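Local coordinates for protein acyl-coenzyme A oxidase 3 (Yarrowia lipolytica, PDB 5YS9) that oxidises acyl-CoA substrates to (2E)-enoyl-CoA with FAD and molecular oxygen, releasing hydrogen peroxide in peroxisomal fatty acid beta-oxidation, at residues Leu359-Ala364 / His557-Leu562; Leu355-Ala360 / Thr590-Glu595. All coordinates share one frame; numbering follows the deposited sequence.

Contact 1. Residues Leu359-Ala364 / His557-Leu562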
loop_
_atom_site.group_PDB
_atom_site.type_symbol
_atom_site.label_atom_id
_atom_site.label_comp_id
_atom_site.label_asym_id
_atom_site.label_seq_id
_atom_site.Cartn_x
_atom_site.Cartn_y
_atom_site.Cartn_z
ATOM N N LEU A 359 5.978 -2.408 15.965
ATOM C CA LEU A 359 7.291 -2.689 16.541
ATOM C C LEU A 359 7.233 -4.051 17.214
ATOM O O LEU A 359 8.137 -4.824 17.079
ATOM C CB LEU A 359 7.722 -1.601 17.550
ATOM C CG LEU A 359 8.969 -1.940 18.385
ATOM C CD1 LEU A 359 10.216 -1.851 17.524
ATOM C CD2 LEU A 359 9.134 -1.119 19.680
ATOM N N ALA A 360 6.172 -4.323 17.942
ATOM C CA ALA A 360 5.993 -5.624 18.541
ATOM C C ALA A 360 5.847 -6.696 17.472
ATOM O O ALA A 360 6.423 -7.754 17.575
ATOM C CB ALA A 360 4.797 -5.605 19.462
ATOM N N PHE A 361 5.102 -6.385 16.427
ATOM C CA PHE A 361 4.872 -7.304 15.337
ATOM C C PHE A 361 6.165 -7.667 14.638
ATOM O O PHE A 361 6.357 -8.798 14.257
ATOM C CB PHE A 361 3.919 -6.666 14.337
ATOM C CG PHE A 361 2.995 -7.628 13.674
ATOM C CD1 PHE A 361 3.455 -8.818 13.177
ATOM C CD2 PHE A 361 1.666 -7.325 13.534
ATOM C CE1 PHE A 361 2.607 -9.691 12.562
ATOM C CE2 PHE A 361 0.810 -8.188 12.914
ATOM C CZ PHE A 361 1.279 -9.376 12.436
ATOM N N THR A 362 7.040 -6.699 14.432
ATOM C CA THR A 362 8.298 -6.984 13.765
ATOM C C THR A 362 9.203 -7.921 14.550
ATOM O O THR A 362 9.784 -8.806 13.980
ATOM C CB THR A 362 8.994 -5.744 13.137
ATOM O OG1 THR A 362 10.382 -5.729 13.457
ATOM C CG2 THR A 362 8.344 -4.470 13.557
ATOM N N TYR A 363 9.265 -7.760 15.861
ATOM C CA TYR A 363 10.025 -8.671 16.705
ATOM C C TYR A 363 9.441 -10.063 16.594
ATOM O O TYR A 363 10.162 -11.041 16.535
ATOM C CB TYR A 363 9.939 -8.247 18.165
ATOM C CG TYR A 363 11.032 -7.337 18.659
ATOM C CD1 TYR A 363 11.234 -6.092 18.092
ATOM C CD2 TYR A 363 11.843 -7.710 19.714
ATOM C CE1 TYR A 363 12.224 -5.257 18.550
ATOM C CE2 TYR A 363 12.829 -6.876 20.175
ATOM C CZ TYR A 363 13.014 -5.653 19.590
ATOM O OH TYR A 363 13.996 -4.826 20.050
ATOM N N ALA A 364 8.118 -10.126 16.581
ATOM C CA ALA A 364 7.367 -11.364 16.492
ATOM C C ALA A 364 7.620 -12.107 15.193
ATOM O O ALA A 364 7.693 -13.324 15.171
ATOM C CB ALA A 364 5.888 -11.091 16.661
ATOM N N HIS A 557 -5.184 -19.274 12.696
ATOM C CA HIS A 557 -4.103 -20.175 13.053
ATOM C C HIS A 557 -2.702 -19.516 12.968
ATOM O O HIS A 557 -1.851 -19.746 13.831
ATOM C CB HIS A 557 -4.208 -21.422 12.164
ATOM C CG HIS A 557 -3.019 -22.327 12.217
ATOM N ND1 HIS A 557 -2.817 -23.228 13.236
ATOM C CD2 HIS A 557 -1.997 -22.500 11.342
ATOM C CE1 HIS A 557 -1.710 -23.911 12.986
ATOM N NE2 HIS A 557 -1.206 -23.501 11.832
ATOM N N THR A 558 -2.468 -18.730 11.914
ATOM C CA THR A 558 -1.221 -18.017 11.744
ATOM C C THR A 558 -1.037 -16.981 12.872
ATOM O O THR A 558 0.048 -16.826 13.445
ATOM C CB THR A 558 -1.164 -17.380 10.339
ATOM O OG1 THR A 558 -1.358 -18.409 9.349
ATOM C CG2 THR A 558 0.209 -16.695 10.083
ATOM N N ARG A 559 -2.103 -16.296 13.235
ATOM C CA ARG A 559 -1.989 -15.315 14.279
ATOM C C ARG A 559 -1.594 -15.912 15.634
ATOM O O ARG A 559 -0.746 -15.363 16.389
ATOM C CB ARG A 559 -3.311 -14.549 14.416
ATOM C CG ARG A 559 -3.152 -13.219 15.098
ATOM C CD ARG A 559 -1.834 -12.567 14.668
ATOM N NE ARG A 559 -1.894 -11.145 14.810
ATOM C CZ ARG A 559 -2.273 -10.295 13.879
ATOM N NH1 ARG A 559 -2.650 -10.691 12.707
ATOM N NH2 ARG A 559 -2.295 -9.017 14.156
ATOM N N LYS A 560 -2.233 -17.033 15.915
ATOM C CA LYS A 560 -1.986 -17.816 17.088
ATOM C C LYS A 560 -0.567 -18.343 17.058
ATOM O O LYS A 560 0.112 -18.310 18.060
ATOM C CB LYS A 560 -3.019 -18.939 17.173
ATOM C CG LYS A 560 -2.702 -20.027 18.171
ATOM C CD LYS A 560 -2.286 -21.305 17.477
ATOM C CE LYS A 560 -0.883 -21.702 17.864
ATOM N NZ LYS A 560 -0.200 -22.416 16.757
ATOM N N HIS A 561 -0.100 -18.793 15.903
ATOM C CA HIS A 561 1.312 -19.209 15.807
ATOM C C HIS A 561 2.363 -18.092 16.107
ATOM O O HIS A 561 3.361 -18.345 16.785
ATOM C CB HIS A 561 1.611 -19.964 14.480
ATOM C CG HIS A 561 2.807 -20.856 14.583
ATOM N ND1 HIS A 561 2.866 -21.917 15.467
ATOM C CD2 HIS A 561 4.018 -20.802 13.978
ATOM C CE1 HIS A 561 4.056 -22.491 15.381
ATOM N NE2 HIS A 561 4.771 -21.835 14.482
ATOM N N LEU A 562 2.137 -16.872 15.612
ATOM C CA LEU A 562 2.974 -15.682 15.957
ATOM C C LEU A 562 3.026 -15.407 17.455
ATOM O O LEU A 562 4.069 -15.136 17.989
ATOM C CB LEU A 562 2.446 -14.405 15.243
ATOM C CG LEU A 562 2.707 -14.328 13.727
ATOM C CD1 LEU A 562 1.688 -13.477 12.999
ATOM C CD2 LEU A 562 4.113 -13.816 13.487
#
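Phe-361 meets both Arg-559 and Leu-562 across this helix-helix contact. The two helices run nearly perpendicular, at 86°, with segment axes 11.8 Å apart at closest approach. Side chains therefore bridge the gap, and no hydrogen bond crosses it. The tight part is at the far end of the phenyl ring. Phe-361 CE2 lies 3.4 Å from Arg-559 NH2. Phe-361 CZ sits 3.9 Å above the guanidinium plane of Arg-559, over the centre of the group. Ring and guanidinium planes stand 60° apart, so the two do not stack flat. A bend at chi2 (37°) turns the Arg-559 chain so that its guanidinium meets the phenyl ring. On the other side of the ring tip, Phe-361 CE1 meets Leu-562 CD1 at 3.9 Å, an apolar contact. This tight end is also the one nearest solvent, because Arg-559 is partly exposed, while Phe-361, Ala-364 and Leu-562 are buried. The looser part is around Ala-364, which points its CB toward the other helix without closing on it. The nearest touch there is Ala-364 O with Leu-562 CD2, at 4.0 Å. With an alanine in place of Phe-361, the guanidinium would probably lose the ring over one face, and a gap would open beside Leu-562 CD1. The contact joins helix 349-385 of the C-alpha1 region to helix 547-573 of the C-terminal acyl-CoA oxidase region. Helix 579-596 closes in through Phe-589, edge-to-face with Phe-361. Helix 391-428 adds Thr-418 against the same ring.

Contact 2. Residues Leu355-Ala360 / Thr590-Glu595; sequences LLPLLA and TLWSIE
Pro-357 and Trp-592 are the closest backbone pair, CA to CA 6.8 Å, and Pro-357 sits in a kink of its helix. Two helices of the helical C-terminal part of the acyl-CoA oxidase fold pack here through a CH-pi contact of proline on tryptophan. Helix 349-385 supplies the proline and helix 579-596 the indole. Proline has no N-H to give to the turn before. Leu-358 N makes just a weak bond, to Leu-355 O, and regular helical bonding resumes with Leu-359 N to Leu-355 O.

Pro-357 CB sits over one face of the indole, and the two side chains cross at about a right angle. Pro-357 CB is 3.5 Å from Trp-592 CD2 and stands over the five-membered ring, 16° off its normal. Pro-357 CG reaches the pyrrole side, 3.9 Å from Trp-592 CD1. With chi1 at 168°, Trp-592 extends its indole across the gap to the kinked helix. The contact is apolar throughout.

One turn on from Trp-592, Glu-595 forms a salt bridge to Arg-353, which ties the same two helices together again. Glu-595 also packs on Gln-548 of the second subunit. Leu-358 adds a lighter touch at the benzene end of the indole: its CD2 stands 4.3 Å from Trp-592 CH2, meeting the ring obliquely.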
loop_
_atom_site.group_PDB
_atom_site.type_symbol
_atom_site.label_atom_id
_atom_site.label_comp_id
_atom_site.label_asym_id
_atom_site.label_seq_id
_atom_site.Cartn_x
_atom_site.Cartn_y
_atom_site.Cartn_z
ATOM N N LEU A 355 2.108 2.760 15.984
ATOM C CA LEU A 355 3.438 2.234 15.751
ATOM C C LEU A 355 3.935 1.157 16.688
ATOM O O LEU A 355 4.625 0.252 16.274
ATOM C CB LEU A 355 4.453 3.369 15.729
ATOM C CG LEU A 355 4.273 4.492 14.720
ATOM C CD1 LEU A 355 5.375 5.510 14.898
ATOM C CD2 LEU A 355 4.253 3.955 13.306
ATOM N N LEU A 356 3.610 1.253 17.962
ATOM C CA LEU A 356 4.241 0.321 18.929
ATOM C C LEU A 356 3.843 -1.167 18.744
ATOM O O LEU A 356 4.690 -2.039 18.925
ATOM C CB LEU A 356 4.044 0.784 20.360
ATOM C CG LEU A 356 4.678 2.143 20.655
ATOM C CD1 LEU A 356 4.416 2.523 22.108
ATOM C CD2 LEU A 356 6.169 2.224 20.362
ATOM N N PRO A 357 2.579 -1.445 18.336
ATOM C CA PRO A 357 2.172 -2.822 18.037
ATOM C C PRO A 357 2.939 -3.404 16.857
ATOM O O PRO A 357 3.270 -4.600 16.854
ATOM C CB PRO A 357 0.690 -2.693 17.715
ATOM C CG PRO A 357 0.248 -1.497 18.469
ATOM C CD PRO A 357 1.411 -0.545 18.379
ATOM N N LEU A 358 3.275 -2.532 15.906
ATOM C CA LEU A 358 3.966 -2.935 14.712
ATOM C C LEU A 358 5.427 -3.184 15.035
ATOM O O LEU A 358 6.039 -4.060 14.447
ATOM C CB LEU A 358 3.782 -1.890 13.606
ATOM C CG LEU A 358 2.300 -1.563 13.251
ATOM C CD1 LEU A 358 2.132 -0.510 12.174
ATOM C CD2 LEU A 358 1.606 -2.815 12.796
ATOM N N LEU A 359 5.978 -2.408 15.965
ATOM C CA LEU A 359 7.291 -2.689 16.541
ATOM C C LEU A 359 7.233 -4.051 17.214
ATOM O O LEU A 359 8.137 -4.824 17.079
ATOM C CB LEU A 359 7.722 -1.601 17.550
ATOM C CG LEU A 359 8.969 -1.940 18.385
ATOM C CD1 LEU A 359 10.216 -1.851 17.524
ATOM C CD2 LEU A 359 9.134 -1.119 19.680
ATOM N N ALA A 360 6.172 -4.323 17.942
ATOM C CA ALA A 360 5.993 -5.624 18.541
ATOM C C ALA A 360 5.847 -6.696 17.472
ATOM O O ALA A 360 6.423 -7.754 17.575
ATOM C CB ALA A 360 4.797 -5.605 19.462
ATOM N N THR A 590 -0.012 -9.307 21.581
ATOM C CA THR A 590 -1.016 -10.307 21.718
ATOM C C THR A 590 -2.372 -9.674 22.070
ATOM O O THR A 590 -3.424 -10.067 21.516
ATOM C CB THR A 590 -0.576 -11.384 22.737
ATOM O OG1 THR A 590 0.599 -12.072 22.269
ATOM C CG2 THR A 590 -1.681 -12.396 22.954
ATOM N N LEU A 591 -2.348 -8.694 22.975
ATOM C CA LEU A 591 -3.571 -8.009 23.376
ATOM C C LEU A 591 -4.103 -7.076 22.291
ATOM O O LEU A 591 -5.314 -6.874 22.157
ATOM C CB LEU A 591 -3.310 -7.255 24.653
ATOM C CG LEU A 591 -3.099 -8.214 25.849
ATOM C CD1 LEU A 591 -2.304 -7.570 26.952
ATOM C CD2 LEU A 591 -4.452 -8.680 26.388
ATOM N N TRP A 592 -3.184 -6.481 21.532
ATOM C CA TRP A 592 -3.554 -5.645 20.413
ATOM C C TRP A 592 -4.282 -6.535 19.373
ATOM O O TRP A 592 -5.386 -6.191 18.916
ATOM C CB TRP A 592 -2.314 -4.895 19.851
ATOM C CG TRP A 592 -2.556 -4.249 18.551
ATOM C CD1 TRP A 592 -3.261 -3.111 18.322
ATOM C CD2 TRP A 592 -2.123 -4.722 17.287
ATOM N NE1 TRP A 592 -3.290 -2.835 17.004
ATOM C CE2 TRP A 592 -2.603 -3.804 16.322
ATOM C CE3 TRP A 592 -1.396 -5.845 16.863
ATOM C CZ2 TRP A 592 -2.376 -3.959 14.937
ATOM C CZ3 TRP A 592 -1.177 -6.013 15.470
ATOM C CH2 TRP A 592 -1.669 -5.064 14.526
ATOM N N SER A 593 -3.683 -7.698 19.076
ATOM C CA SER A 593 -4.254 -8.666 18.144
ATOM C C SER A 593 -5.649 -9.117 18.534
ATOM O O SER A 593 -6.487 -9.339 17.661
ATOM C CB SER A 593 -3.374 -9.901 18.054
ATOM O OG SER A 593 -2.090 -9.583 17.601
ATOM N N ILE A 594 -5.867 -9.301 19.827
ATOM C CA ILE A 594 -7.171 -9.611 20.374
ATOM C C ILE A 594 -8.132 -8.459 20.150
ATOM O O ILE A 594 -9.265 -8.656 19.780
ATOM C CB ILE A 594 -7.058 -9.933 21.877
ATOM C CG1 ILE A 594 -6.346 -11.266 22.074
ATOM C CG2 ILE A 594 -8.419 -9.968 22.551
ATOM C CD1 ILE A 594 -5.898 -11.541 23.485
ATOM N N GLU A 595 -7.653 -7.252 20.374
ATOM C CA GLU A 595 -8.450 -6.059 20.190
ATOM C C GLU A 595 -8.867 -5.821 18.746
ATOM O O GLU A 595 -9.966 -5.377 18.483
ATOM C CB GLU A 595 -7.707 -4.860 20.742
ATOM C CG GLU A 595 -8.494 -3.578 20.689
ATOM C CD GLU A 595 -7.671 -2.407 21.118
ATOM O OE1 GLU A 595 -6.580 -2.230 20.569
ATOM O OE2 GLU A 595 -8.105 -1.676 22.008
#

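How the contacts relate
Both contacts start from helix 349-385 and share Leu-359 and Ala-360. Their centres are about 9 Å apart. The partner helices 547-573 and 579-596 follow each other in the chain, and they also touch directly. Arg-559 NE of contact 1 probably hydrogen-bonds to Ser-593 OG of contact 2, at 3.2 Å. Trp-592 links the two sites: its CZ3 lies 3.5 Å from Arg-559 NH2 and 3.7 Å from Phe-361 CD2. Contact 2 lies close in sequence to Tyr-348 and Arg-354, which line an FAD pocket. The side chain of Leu-358 is about 12 Å from a bound FAD.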